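Local coordinates for beta-glucuronidase (uncultured Clostridium sp., PDB 6U7J), which hydrolyses beta-D-glucuronides as a glycoside hydrolase of family 2 and probably helps gut bacteria release estrogens from their glucuronide conjugates, at residues P298-G303 / R587-K592; K330-N335 / K570-R575; T489-W494 / D543-E548; V502-Y507 / K537-C542. All coordinates share one frame; numbering follows the deposited sequence.

Contact 1 of 4, residues P298-G303 / R587-K592; sequences PFYFKG and RERWRK
Lys-302 lies along one face of the Trp-590 indole and ends on the backbone of the same residue. The apolar part is a CH-pi contact: Lys-302 CB stands 3.7 Å from the centroid of the five-membered ring of Trp-590, only 5° off the normal. Further along the lysine, CD stays 3.7 Å from Trp-590 CD1. A bend at chi3 (-61°) then turns the amine to the helix backbone, where Lys-302 NZ donates to Trp-590 O at 2.9 Å, tilted 31° from the carbonyl plane. Beyond the lysine, backbone covers the six-membered ring, with Gly-303 O 3.3 Å from Trp-590 CH2 and Gly-303 N over the same face as Lys-302 CB. Glu-548 accepts hydrogen bonds from Tyr-300 OH and Trp-590 NE1 and a salt bridge from Arg-589 NH1, while Arg-589 NH2 pairs with Asp-540. In the TIM barrel, helix 581-592 thus packs against strand 297-305, while Trp-590 also touches Ile-332 of helix 319-332 and Ile-550 of strand 545-551.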
loop_
_atom_site.group_PDB
_atom_site.type_symbol
_atom_site.label_atom_id
_atom_site.label_comp_id
_atom_site.label_asym_id
_atom_site.label_seq_id
_atom_site.Cartn_x
_atom_site.Cartn_y
_atom_site.Cartn_z
ATOM N N PRO B 298 -18.411 -20.964 34.044
ATOM C CA PRO B 298 -17.174 -21.083 33.265
ATOM C C PRO B 298 -16.957 -19.868 32.382
ATOM O O PRO B 298 -17.896 -19.302 31.818
ATOM C CB PRO B 298 -17.391 -22.354 32.429
ATOM C CG PRO B 298 -18.569 -23.051 33.050
ATOM C CD PRO B 298 -19.414 -21.958 33.627
ATOM N N PHE B 299 -15.694 -19.480 32.269
ATOM C CA PHE B 299 -15.279 -18.331 31.483
ATOM C C PHE B 299 -14.219 -18.803 30.508
ATOM O O PHE B 299 -13.271 -19.493 30.897
ATOM C CB PHE B 299 -14.741 -17.211 32.383
ATOM C CG PHE B 299 -14.322 -15.982 31.640
ATOM C CD1 PHE B 299 -15.261 -15.055 31.221
ATOM C CD2 PHE B 299 -12.981 -15.758 31.346
ATOM C CE1 PHE B 299 -14.870 -13.913 30.521
ATOM C CE2 PHE B 299 -12.583 -14.627 30.662
ATOM C CZ PHE B 299 -13.539 -13.703 30.245
ATOM N N TYR B 300 -14.410 -18.479 29.236
ATOM C CA TYR B 300 -13.451 -18.796 28.188
ATOM C C TYR B 300 -12.864 -17.474 27.703
ATOM O O TYR B 300 -13.605 -16.579 27.288
ATOM C CB TYR B 300 -14.137 -19.582 27.062
ATOM C CG TYR B 300 -13.190 -20.086 25.999
ATOM C CD1 TYR B 300 -12.920 -19.320 24.867
ATOM C CD2 TYR B 300 -12.543 -21.309 26.134
ATOM C CE1 TYR B 300 -12.037 -19.767 23.889
ATOM C CE2 TYR B 300 -11.649 -21.763 25.159
ATOM C CZ TYR B 300 -11.408 -20.981 24.040
ATOM O OH TYR B 300 -10.543 -21.414 23.061
ATOM N N PHE B 301 -11.550 -17.317 27.834
ATOM C CA PHE B 301 -10.886 -16.076 27.428
ATOM C C PHE B 301 -10.879 -15.957 25.899
ATOM O O PHE B 301 -10.375 -16.846 25.200
ATOM C CB PHE B 301 -9.448 -16.025 27.950
ATOM C CG PHE B 301 -9.322 -15.942 29.455
ATOM C CD1 PHE B 301 -9.502 -17.062 30.247
ATOM C CD2 PHE B 301 -8.952 -14.750 30.069
ATOM C CE1 PHE B 301 -9.361 -16.986 31.618
ATOM C CE2 PHE B 301 -8.792 -14.674 31.439
ATOM C CZ PHE B 301 -9.009 -15.793 32.215
ATOM N N LYS B 302 -11.437 -14.858 25.390
ATOM C CA LYS B 302 -11.360 -14.493 23.978
ATOM C C LYS B 302 -10.832 -13.067 23.879
ATOM O O LYS B 302 -11.498 -12.125 24.329
ATOM C CB LYS B 302 -12.734 -14.587 23.298
ATOM C CG LYS B 302 -13.453 -15.928 23.439
ATOM C CD LYS B 302 -14.880 -15.829 22.898
ATOM C CE LYS B 302 -15.676 -14.782 23.673
ATOM N NZ LYS B 302 -17.018 -14.557 23.084
ATOM N N GLY B 303 -9.666 -12.899 23.260
ATOM C CA GLY B 303 -9.090 -11.572 23.159
ATOM C C GLY B 303 -7.658 -11.559 22.673
ATOM O O GLY B 303 -7.284 -12.352 21.802
ATOM N N ARG B 587 -14.254 -12.298 14.318
ATOM C CA ARG B 587 -15.505 -11.798 14.886
ATOM C C ARG B 587 -16.616 -12.846 14.788
ATOM O O ARG B 587 -17.338 -13.095 15.766
ATOM C CB ARG B 587 -15.932 -10.499 14.190
ATOM C CG ARG B 587 -17.257 -9.932 14.699
ATOM C CD ARG B 587 -17.586 -8.505 14.223
ATOM N NE ARG B 587 -18.651 -8.514 13.225
ATOM C CZ ARG B 587 -19.850 -7.951 13.354
ATOM N NH1 ARG B 587 -20.714 -8.065 12.361
ATOM N NH2 ARG B 587 -20.198 -7.283 14.447
ATOM N N GLU B 588 -16.772 -13.472 13.614
ATOM C CA GLU B 588 -17.841 -14.456 13.450
ATOM C C GLU B 588 -17.672 -15.624 14.413
ATOM O O GLU B 588 -18.653 -16.125 14.966
ATOM C CB GLU B 588 -17.903 -14.965 12.006
ATOM C CG GLU B 588 -18.385 -13.918 10.996
ATOM C CD GLU B 588 -19.808 -13.423 11.267
ATOM O OE1 GLU B 588 -20.756 -14.239 11.179
ATOM O OE2 GLU B 588 -19.976 -12.213 11.556
ATOM N N ARG B 589 -16.443 -16.072 14.641
ATOM C CA ARG B 589 -16.232 -17.112 15.641
ATOM C C ARG B 589 -16.557 -16.610 17.055
ATOM O O ARG B 589 -17.401 -17.184 17.753
ATOM C CB ARG B 589 -14.795 -17.611 15.551
ATOM C CG ARG B 589 -14.351 -18.506 16.688
ATOM C CD ARG B 589 -12.902 -18.850 16.463
ATOM N NE ARG B 589 -12.270 -19.560 17.570
ATOM C CZ ARG B 589 -12.386 -20.865 17.782
ATOM N NH1 ARG B 589 -11.756 -21.431 18.805
ATOM N NH2 ARG B 589 -13.147 -21.600 16.982
ATOM N N TRP B 590 -15.910 -15.526 17.498
ATOM C CA TRP B 590 -16.060 -15.132 18.902
ATOM C C TRP B 590 -17.478 -14.676 19.227
ATOM O O TRP B 590 -17.952 -14.897 20.343
ATOM C CB TRP B 590 -15.068 -14.025 19.271
ATOM C CG TRP B 590 -13.654 -14.506 19.465
ATOM C CD1 TRP B 590 -13.222 -15.798 19.543
ATOM C CD2 TRP B 590 -12.484 -13.686 19.584
ATOM N NE1 TRP B 590 -11.854 -15.835 19.700
ATOM C CE2 TRP B 590 -11.378 -14.550 19.733
ATOM C CE3 TRP B 590 -12.265 -12.306 19.575
ATOM C CZ2 TRP B 590 -10.073 -14.078 19.872
ATOM C CZ3 TRP B 590 -10.960 -11.836 19.706
ATOM C CH2 TRP B 590 -9.887 -12.718 19.863
ATOM N N ARG B 591 -18.176 -14.052 18.280
ATOM C CA ARG B 591 -19.540 -13.630 18.575
ATOM C C ARG B 591 -20.504 -14.807 18.682
ATOM O O ARG B 591 -21.569 -14.653 19.277
ATOM C CB ARG B 591 -20.039 -12.638 17.521
ATOM C CG ARG B 591 -19.404 -11.252 17.687
ATOM C CD ARG B 591 -20.185 -10.155 16.974
ATOM N NE ARG B 591 -19.988 -8.868 17.644
ATOM C CZ ARG B 591 -20.863 -8.312 18.481
ATOM N NH1 ARG B 591 -20.593 -7.143 19.044
ATOM N NH2 ARG B 591 -22.008 -8.927 18.748
ATOM N N LYS B 592 -20.157 -15.972 18.131
ATOM C CA LYS B 592 -21.018 -17.136 18.293
ATOM C C LYS B 592 -20.642 -17.988 19.498
ATOM O O LYS B 592 -21.399 -18.897 19.849
ATOM C CB LYS B 592 -21.021 -18.004 17.029
ATOM C CG LYS B 592 -21.936 -17.486 15.896
ATOM C CD LYS B 592 -21.612 -16.034 15.474
ATOM C CE LYS B 592 -22.503 -15.502 14.353
ATOM N NZ LYS B 592 -23.766 -14.932 14.910
#

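Contact 2 of 4, residues K330-N335 / K570-R575; sequences KWIGAN and KGIFTR
The Phe-573 ring receives Trp-331 CZ3 at its edge, near its own plane, while Ile-332 CD1 reaches it obliquely; relative to the indole plane Phe-573 CZ comes in obliquely. The two rings come closest at 4.1 Å, from Trp-331 CZ3 to Phe-573 CZ. The contact belongs to the TIM barrel domain, where the end of helix 319-332 meets the segment 570-575, which has no regular secondary structure and precedes helix 581-592. The helix finishes in a Schellman motif at Gly-333, whose positive phi (87°) turns the chain out of the last turn just after Trp-331 and Ile-332. Trp-331 holds its CG anti to the backbone N (chi1 171°), carrying the indole out to Phe-573. This Trp also packs against Thr-66 of a second subunit and Leu-518 of a third, placing the contact beside subunit interfaces. Ile-572 also touches Ala-583 and Ile-586 of helix 581-592, and Ile-332 shares Ile-586 with it. No hydrogen bond joins the two segments. Ile-332 spans both partners with one methyl: its CD1 lies 4.0 Å from Ile-572 CG2 and 4.0 Å from Phe-573 CZ.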
loop_
_atom_site.group_PDB
_atom_site.type_symbol
_atom_site.label_atom_id
_atom_site.label_comp_id
_atom_site.label_asym_id
_atom_site.label_seq_id
_atom_site.Cartn_x
_atom_site.Cartn_y
_atom_site.Cartn_z
ATOM N N LYS B 330 -15.173 -4.858 21.723
ATOM C CA LYS B 330 -16.583 -5.211 21.770
ATOM C C LYS B 330 -17.086 -5.646 20.397
ATOM O O LYS B 330 -17.869 -6.595 20.288
ATOM C CB LYS B 330 -17.391 -4.025 22.292
ATOM C CG LYS B 330 -18.892 -4.291 22.378
ATOM C CD LYS B 330 -19.632 -2.989 22.648
ATOM C CE LYS B 330 -21.090 -3.236 22.967
ATOM N NZ LYS B 330 -21.226 -4.063 24.207
ATOM N N TRP B 331 -16.643 -4.967 19.339
ATOM C CA TRP B 331 -17.113 -5.296 17.996
ATOM C C TRP B 331 -16.655 -6.688 17.589
ATOM O O TRP B 331 -17.444 -7.484 17.075
ATOM C CB TRP B 331 -16.624 -4.240 17.001
ATOM C CG TRP B 331 -16.860 -4.587 15.544
ATOM C CD1 TRP B 331 -17.997 -4.355 14.806
ATOM C CD2 TRP B 331 -15.926 -5.199 14.654
ATOM N NE1 TRP B 331 -17.823 -4.793 13.515
ATOM C CE2 TRP B 331 -16.562 -5.318 13.394
ATOM C CE3 TRP B 331 -14.608 -5.655 14.794
ATOM C CZ2 TRP B 331 -15.929 -5.885 12.289
ATOM C CZ3 TRP B 331 -13.978 -6.224 13.693
ATOM C CH2 TRP B 331 -14.643 -6.330 12.454
ATOM N N ILE B 332 -15.391 -7.018 17.857
ATOM C CA ILE B 332 -14.861 -8.311 17.444
ATOM C C ILE B 332 -15.332 -9.450 18.332
ATOM O O ILE B 332 -15.080 -10.611 18.000
ATOM C CB ILE B 332 -13.322 -8.271 17.403
ATOM C CG1 ILE B 332 -12.782 -9.312 16.404
ATOM C CG2 ILE B 332 -12.753 -8.429 18.801
ATOM C CD1 ILE B 332 -11.359 -9.071 15.928
ATOM N N GLY B 333 -16.025 -9.158 19.436
ATOM C CA GLY B 333 -16.475 -10.200 20.346
ATOM C C GLY B 333 -15.468 -10.607 21.403
ATOM O O GLY B 333 -15.655 -11.643 22.055
ATOM N N ALA B 334 -14.395 -9.845 21.578
ATOM C CA ALA B 334 -13.443 -10.163 22.626
ATOM C C ALA B 334 -14.072 -9.903 23.997
ATOM O O ALA B 334 -15.005 -9.107 24.137
ATOM C CB ALA B 334 -12.166 -9.340 22.448
ATOM N N ASN B 335 -13.573 -10.608 25.007
ATOM C CA ASN B 335 -14.024 -10.383 26.373
ATOM C C ASN B 335 -12.885 -10.117 27.349
ATOM O O ASN B 335 -13.147 -9.950 28.548
ATOM C CB ASN B 335 -14.868 -11.579 26.881
ATOM C CG ASN B 335 -14.090 -12.884 26.925
ATOM O OD1 ASN B 335 -12.864 -12.902 26.854
ATOM N ND2 ASN B 335 -14.814 -13.995 27.036
ATOM N N LYS B 570 1.887 -8.453 13.180
ATOM C CA LYS B 570 0.931 -9.501 13.548
ATOM C C LYS B 570 -0.402 -8.947 14.028
ATOM O O LYS B 570 -1.289 -9.736 14.379
ATOM C CB LYS B 570 1.503 -10.425 14.633
ATOM C CG LYS B 570 2.806 -11.125 14.262
ATOM C CD LYS B 570 3.030 -12.351 15.138
ATOM C CE LYS B 570 4.262 -13.118 14.692
ATOM N NZ LYS B 570 5.443 -12.228 14.729
ATOM N N GLY B 571 -0.566 -7.627 14.069
ATOM C CA GLY B 571 -1.845 -7.038 14.427
ATOM C C GLY B 571 -3.021 -7.587 13.631
ATOM O O GLY B 571 -2.916 -7.823 12.418
ATOM N N ILE B 572 -4.133 -7.841 14.327
ATOM C CA ILE B 572 -5.410 -8.091 13.672
ATOM C C ILE B 572 -5.966 -6.775 13.150
ATOM O O ILE B 572 -6.680 -6.744 12.140
ATOM C CB ILE B 572 -6.381 -8.790 14.653
ATOM C CG1 ILE B 572 -6.040 -10.276 14.795
ATOM C CG2 ILE B 572 -7.813 -8.693 14.208
ATOM C CD1 ILE B 572 -5.666 -10.966 13.471
ATOM N N PHE B 573 -5.631 -5.671 13.816
ATOM C CA PHE B 573 -5.918 -4.323 13.357
ATOM C C PHE B 573 -4.617 -3.607 12.983
ATOM O O PHE B 573 -3.523 -3.966 13.438
ATOM C CB PHE B 573 -6.662 -3.537 14.445
ATOM C CG PHE B 573 -7.996 -4.123 14.820
ATOM C CD1 PHE B 573 -9.139 -3.802 14.097
ATOM C CD2 PHE B 573 -8.109 -4.988 15.907
ATOM C CE1 PHE B 573 -10.379 -4.346 14.440
ATOM C CE2 PHE B 573 -9.344 -5.528 16.272
ATOM C CZ PHE B 573 -10.481 -5.214 15.528
ATOM N N THR B 574 -4.732 -2.590 12.134
ATOM C CA THR B 574 -3.545 -1.796 11.828
ATOM C C THR B 574 -3.178 -0.939 13.036
ATOM O O THR B 574 -3.922 -0.865 14.027
ATOM C CB THR B 574 -3.785 -0.911 10.612
ATOM O OG1 THR B 574 -4.766 0.082 10.949
ATOM C CG2 THR B 574 -4.286 -1.757 9.402
ATOM N N ARG B 575 -2.017 -0.271 12.950
ATOM C CA ARG B 575 -1.634 0.628 14.036
ATOM C C ARG B 575 -2.658 1.738 14.181
ATOM O O ARG B 575 -2.849 2.275 15.280
ATOM C CB ARG B 575 -0.236 1.217 13.804
ATOM C CG ARG B 575 0.421 1.816 15.070
ATOM C CD ARG B 575 1.914 2.005 14.859
ATOM N NE ARG B 575 2.680 2.237 16.090
ATOM C CZ ARG B 575 3.708 3.067 16.186
ATOM N NH1 ARG B 575 4.087 3.784 15.132
ATOM N NH2 ARG B 575 4.358 3.181 17.336
#

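Contact 3 of 4, residues T489-W494 / D543-E548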
loop_
_atom_site.group_PDB
_atom_site.type_symbol
_atom_site.label_atom_id
_atom_site.label_comp_id
_atom_site.label_asym_id
_atom_site.label_seq_id
_atom_site.Cartn_x
_atom_site.Cartn_y
_atom_site.Cartn_z
ATOM N N THR B 489 -1.085 -31.600 19.311
ATOM C CA THR B 489 -0.108 -32.441 19.992
ATOM C C THR B 489 0.563 -31.685 21.131
ATOM O O THR B 489 0.708 -32.207 22.243
ATOM C CB THR B 489 0.941 -32.933 18.995
ATOM O OG1 THR B 489 0.328 -33.819 18.053
ATOM C CG2 THR B 489 2.059 -33.663 19.713
ATOM N N ASP B 490 0.976 -30.443 20.873
ATOM C CA ASP B 490 1.645 -29.682 21.920
ATOM C C ASP B 490 0.691 -29.385 23.069
ATOM O O ASP B 490 1.055 -29.539 24.238
ATOM C CB ASP B 490 2.235 -28.393 21.342
ATOM C CG ASP B 490 3.349 -27.824 22.208
ATOM O OD1 ASP B 490 4.370 -28.515 22.406
ATOM O OD2 ASP B 490 3.193 -26.689 22.702
ATOM N N LEU B 491 -0.540 -28.979 22.753
ATOM C CA LEU B 491 -1.529 -28.708 23.789
ATOM C C LEU B 491 -1.691 -29.900 24.721
ATOM O O LEU B 491 -1.757 -29.739 25.948
ATOM C CB LEU B 491 -2.878 -28.372 23.146
ATOM C CG LEU B 491 -3.035 -27.002 22.502
ATOM C CD1 LEU B 491 -4.401 -26.917 21.838
ATOM C CD2 LEU B 491 -2.858 -25.923 23.566
ATOM N N ILE B 492 -1.755 -31.106 24.152
ATOM C CA ILE B 492 -2.029 -32.282 24.967
ATOM C C ILE B 492 -0.828 -32.607 25.852
ATOM O O ILE B 492 -0.991 -33.013 27.010
ATOM C CB ILE B 492 -2.445 -33.465 24.073
ATOM C CG1 ILE B 492 -3.801 -33.178 23.419
ATOM C CG2 ILE B 492 -2.544 -34.744 24.890
ATOM C CD1 ILE B 492 -4.199 -34.200 22.372
ATOM N N LYS B 493 0.392 -32.401 25.337
ATOM C CA LYS B 493 1.585 -32.603 26.160
ATOM C C LYS B 493 1.625 -31.638 27.351
ATOM O O LYS B 493 1.998 -32.034 28.463
ATOM C CB LYS B 493 2.849 -32.468 25.305
ATOM C CG LYS B 493 2.947 -33.552 24.232
ATOM C CD LYS B 493 4.353 -33.725 23.664
ATOM C CE LYS B 493 4.831 -32.478 22.950
ATOM N NZ LYS B 493 6.021 -32.740 22.081
ATOM N N TRP B 494 1.231 -30.375 27.149
ATOM C CA TRP B 494 1.222 -29.418 28.260
ATOM C C TRP B 494 0.194 -29.815 29.320
ATOM O O TRP B 494 0.432 -29.657 30.525
ATOM C CB TRP B 494 0.936 -27.997 27.750
ATOM C CG TRP B 494 2.100 -27.309 27.070
ATOM C CD1 TRP B 494 2.289 -27.158 25.730
ATOM C CD2 TRP B 494 3.220 -26.677 27.707
ATOM N NE1 TRP B 494 3.459 -26.479 25.487
ATOM C CE2 TRP B 494 4.048 -26.169 26.684
ATOM C CE3 TRP B 494 3.606 -26.494 29.042
ATOM C CZ2 TRP B 494 5.238 -25.492 26.951
ATOM C CZ3 TRP B 494 4.788 -25.822 29.307
ATOM C CH2 TRP B 494 5.590 -25.329 28.266
ATOM N N ASP B 543 -10.505 -30.225 25.511
ATOM C CA ASP B 543 -11.478 -29.776 26.507
ATOM C C ASP B 543 -10.846 -29.040 27.684
ATOM O O ASP B 543 -11.576 -28.501 28.519
ATOM C CB ASP B 543 -12.312 -30.962 27.026
ATOM C CG ASP B 543 -11.489 -32.006 27.799
ATOM O OD1 ASP B 543 -10.243 -31.943 27.826
ATOM O OD2 ASP B 543 -12.108 -32.913 28.399
ATOM N N PHE B 544 -9.524 -28.994 27.767
ATOM C CA PHE B 544 -8.831 -28.344 28.871
ATOM C C PHE B 544 -8.362 -26.932 28.529
ATOM O O PHE B 544 -7.704 -26.286 29.356
ATOM C CB PHE B 544 -7.638 -29.203 29.296
ATOM C CG PHE B 544 -6.720 -29.536 28.166
ATOM C CD1 PHE B 544 -5.710 -28.659 27.802
ATOM C CD2 PHE B 544 -6.883 -30.707 27.444
ATOM C CE1 PHE B 544 -4.864 -28.948 26.746
ATOM C CE2 PHE B 544 -6.033 -31.002 26.380
ATOM C CZ PHE B 544 -5.018 -30.120 26.037
ATOM N N VAL B 545 -8.681 -26.433 27.342
ATOM C CA VAL B 545 -8.240 -25.110 26.920
ATOM C C VAL B 545 -9.278 -24.091 27.379
ATOM O O VAL B 545 -10.456 -24.200 27.039
ATOM C CB VAL B 545 -8.021 -25.076 25.399
ATOM C CG1 VAL B 545 -8.001 -23.647 24.884
ATOM C CG2 VAL B 545 -6.717 -25.781 25.053
ATOM N N ILE B 546 -8.861 -23.107 28.176
ATOM C CA ILE B 546 -9.821 -22.158 28.733
ATOM C C ILE B 546 -9.692 -20.770 28.113
ATOM O O ILE B 546 -10.348 -19.827 28.572
ATOM C CB ILE B 546 -9.724 -22.081 30.272
ATOM C CG1 ILE B 546 -8.284 -21.841 30.705
ATOM C CG2 ILE B 546 -10.254 -23.358 30.898
ATOM C CD1 ILE B 546 -8.155 -21.135 32.061
ATOM N N GLY B 547 -8.881 -20.609 27.083
ATOM C CA GLY B 547 -8.840 -19.319 26.423
ATOM C C GLY B 547 -7.901 -19.303 25.239
ATOM O O GLY B 547 -7.005 -20.149 25.104
ATOM N N GLU B 548 -8.118 -18.300 24.386
ATOM C CA GLU B 548 -7.283 -18.066 23.217
ATOM C C GLU B 548 -7.043 -16.570 23.092
ATOM O O GLU B 548 -7.991 -15.776 23.052
ATOM C CB GLU B 548 -7.938 -18.628 21.936
ATOM C CG GLU B 548 -9.233 -17.932 21.511
ATOM C CD GLU B 548 -10.067 -18.773 20.536
ATOM O OE1 GLU B 548 -10.284 -19.973 20.827
ATOM O OE2 GLU B 548 -10.499 -18.235 19.487
#
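Phe-544 presses the end of its ring against the backbone of Leu-491 and Ile-492, where helix 480-498 of the TIM barrel packs on the start of strand 545-551. These ring-to-backbone contacts come first: Phe-544 CZ is 3.3 Å from Leu-491 O and 3.8 Å from Ile-492 CA, both approaching the ring obliquely. Phe-544 CG sits between the backbone N and carbonyl carbon (chi1 54°), an orientation that sends the ring to the helix; His-495 stacks on it. Apolar side chains supply the rest. Leu-491 CB lies 4.0 Å from Phe-544 CZ, and the Leu-491 and Val-545 side chains cross at about a right angle. Met-539 of helix 525-540 touches both of them. No hydrogen bond crosses between the segments; within the helix, Trp-494 NE1 donates to Asp-490 OD2 at 2.8 Å, in the indole plane but 47° out of the carboxylate plane, and Arg-469 forms a salt bridge with the same oxygen. Between helix and strand, Val-545 CG2 fits the fork of the leucine, 4.1 Å from both Leu-491 CD1 and Leu-491 CD2.

Contact 4 of 4, residues V502-Y507 / K537-C542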
loop_
_atom_site.group_PDB
_atom_site.type_symbol
_atom_site.label_atom_id
_atom_site.label_comp_id
_atom_site.label_asym_id
_atom_site.label_seq_id
_atom_site.Cartn_x
_atom_site.Cartn_y
_atom_site.Cartn_z
ATOM N N VAL B 502 -5.279 -24.675 30.222
ATOM C CA VAL B 502 -4.317 -24.065 29.307
ATOM C C VAL B 502 -4.976 -22.899 28.576
ATOM O O VAL B 502 -6.114 -23.011 28.099
ATOM C CB VAL B 502 -3.767 -25.085 28.291
ATOM C CG1 VAL B 502 -2.791 -24.407 27.339
ATOM C CG2 VAL B 502 -3.088 -26.242 29.007
ATOM N N ILE B 503 -4.258 -21.781 28.507
ATOM C CA ILE B 503 -4.569 -20.666 27.626
ATOM C C ILE B 503 -3.454 -20.575 26.593
ATOM O O ILE B 503 -2.269 -20.666 26.940
ATOM C CB ILE B 503 -4.688 -19.345 28.406
ATOM C CG1 ILE B 503 -5.770 -19.429 29.479
ATOM C CG2 ILE B 503 -4.981 -18.178 27.470
ATOM C CD1 ILE B 503 -5.783 -18.211 30.362
ATOM N N VAL B 504 -3.824 -20.427 25.324
ATOM C CA VAL B 504 -2.855 -20.080 24.286
ATOM C C VAL B 504 -2.786 -18.558 24.293
ATOM O O VAL B 504 -3.671 -17.873 23.767
ATOM C CB VAL B 504 -3.231 -20.640 22.912
ATOM C CG1 VAL B 504 -2.153 -20.252 21.876
ATOM C CG2 VAL B 504 -3.380 -22.171 22.959
ATOM N N THR B 505 -1.764 -18.024 24.953
ATOM C CA THR B 505 -1.716 -16.587 25.197
ATOM C C THR B 505 -1.213 -15.801 23.992
ATOM O O THR B 505 -1.371 -14.574 23.970
ATOM C CB THR B 505 -0.848 -16.287 26.432
ATOM O OG1 THR B 505 0.274 -17.181 26.472
ATOM C CG2 THR B 505 -1.665 -16.435 27.739
ATOM N N GLU B 506 -0.642 -16.473 22.991
ATOM C CA GLU B 506 -0.131 -15.826 21.786
ATOM C C GLU B 506 -0.138 -16.839 20.649
ATOM O O GLU B 506 0.274 -17.990 20.835
ATOM C CB GLU B 506 1.304 -15.285 21.969
ATOM C CG GLU B 506 1.454 -14.070 22.893
ATOM C CD GLU B 506 2.878 -13.515 22.927
ATOM O OE1 GLU B 506 3.635 -13.757 21.967
ATOM O OE2 GLU B 506 3.253 -12.840 23.920
ATOM N N TYR B 507 -0.588 -16.395 19.475
ATOM C CA TYR B 507 -0.438 -17.106 18.207
ATOM C C TYR B 507 -0.873 -16.169 17.084
ATOM O O TYR B 507 -1.723 -15.302 17.293
ATOM C CB TYR B 507 -1.264 -18.404 18.192
ATOM C CG TYR B 507 -2.775 -18.246 18.252
ATOM C CD1 TYR B 507 -3.411 -17.723 19.373
ATOM C CD2 TYR B 507 -3.576 -18.684 17.191
ATOM C CE1 TYR B 507 -4.802 -17.605 19.421
ATOM C CE2 TYR B 507 -4.958 -18.573 17.227
ATOM C CZ TYR B 507 -5.570 -18.048 18.344
ATOM O OH TYR B 507 -6.945 -17.941 18.378
ATOM N N LYS B 537 -8.713 -24.665 15.279
ATOM C CA LYS B 537 -9.193 -26.034 15.142
ATOM C C LYS B 537 -8.567 -26.937 16.194
ATOM O O LYS B 537 -9.249 -27.778 16.785
ATOM C CB LYS B 537 -8.877 -26.553 13.744
ATOM C CG LYS B 537 -9.575 -27.844 13.398
ATOM C CD LYS B 537 -9.111 -28.363 12.050
ATOM C CE LYS B 537 -8.799 -29.856 12.131
ATOM N NZ LYS B 537 -9.482 -30.638 11.061
ATOM N N ALA B 538 -7.265 -26.765 16.444
ATOM C CA ALA B 538 -6.578 -27.574 17.442
ATOM C C ALA B 538 -7.190 -27.375 18.826
ATOM O O ALA B 538 -7.513 -28.343 19.522
ATOM C CB ALA B 538 -5.089 -27.230 17.456
ATOM N N MET B 539 -7.357 -26.120 19.238
ATOM C CA MET B 539 -7.876 -25.843 20.571
ATOM C C MET B 539 -9.312 -26.323 20.723
ATOM O O MET B 539 -9.717 -26.738 21.817
ATOM C CB MET B 539 -7.792 -24.349 20.862
ATOM C CG MET B 539 -6.389 -23.772 20.784
ATOM S SD MET B 539 -6.441 -21.992 21.130
ATOM C CE MET B 539 -6.109 -21.336 19.487
ATOM N N ASP B 540 -10.095 -26.268 19.647
ATOM C CA ASP B 540 -11.476 -26.716 19.727
ATOM C C ASP B 540 -11.586 -28.210 20.010
ATOM O O ASP B 540 -12.635 -28.662 20.477
ATOM C CB ASP B 540 -12.206 -26.355 18.438
ATOM C CG ASP B 540 -12.597 -24.895 18.394
ATOM O OD1 ASP B 540 -12.530 -24.230 19.458
ATOM O OD2 ASP B 540 -12.976 -24.412 17.304
ATOM N N GLU B 541 -10.528 -28.980 19.767
ATOM C CA GLU B 541 -10.534 -30.410 20.060
ATOM C C GLU B 541 -9.952 -30.752 21.433
ATOM O O GLU B 541 -9.795 -31.934 21.743
ATOM C CB GLU B 541 -9.776 -31.167 18.967
ATOM C CG GLU B 541 -10.496 -31.106 17.644
ATOM C CD GLU B 541 -9.850 -31.937 16.551
ATOM O OE1 GLU B 541 -8.882 -32.686 16.829
ATOM O OE2 GLU B 541 -10.330 -31.827 15.400
ATOM N N CYS B 542 -9.640 -29.753 22.257
ATOM C CA CYS B 542 -9.053 -29.954 23.577
ATOM C C CYS B 542 -9.984 -29.371 24.628
ATOM O O CYS B 542 -10.198 -28.153 24.661
ATOM C CB CYS B 542 -7.679 -29.294 23.663
ATOM S SG CYS B 542 -6.460 -29.962 22.519
#
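A Met-aromatic contact joins Met-539 to Tyr-507, with the thioether reaching from helix 525-540 to the residue just past strand 502-506. The methyl does the touching: Met-539 CE lies over one ring face, 3.9 Å from the Tyr-507 centroid and 27° off the normal, which also makes it a CH-pi contact. It is offset toward the hydroxyl end, 3.5 Å from Tyr-507 CZ. Met-539 SD is further off, 5.3 Å from that centroid, so the sulfur acts above the face at a distance. The two elements belong to the beta-alpha-beta unit of strand 502-506, helix 525-540 and strand 545-551 in the TIM barrel, and the contact lies between the strand and its following helix. On the strand itself, Val-504 CG2 packs on Met-539 SD at 3.6 Å, the two side chains crossing at a slant. A bend at chi3 (-109°) swings the methyl from the sulfur toward the tyrosine. The Tyr-507 hydroxyl bonds to Asn-536, one turn earlier on the helix, while Leu-491 of helix 480-498 touches Val-504.

Overall arrangement
All four contacts lie in the TIM barrel domain. Contacts 3 and 4 are buried, with centres about 5 Å apart, and pack helices 480-498 and 525-540 on the neighbouring strands 545-551 and 502-506; neither has a hydrogen bond across its segments. Contact 1 is partly buried and the only one of the four with such a bond. It reaches contact 3 through Glu-548 and contact 4 through the Arg-589 to Asp-540 salt bridge. Contact 2 is buried and apolar too, but pairs a helix end with an irregular segment and borders other subunits; Asn-335 ties it to strand 297-305 of contact 1, whereas contacts 3 and 4 do not touch contact 2.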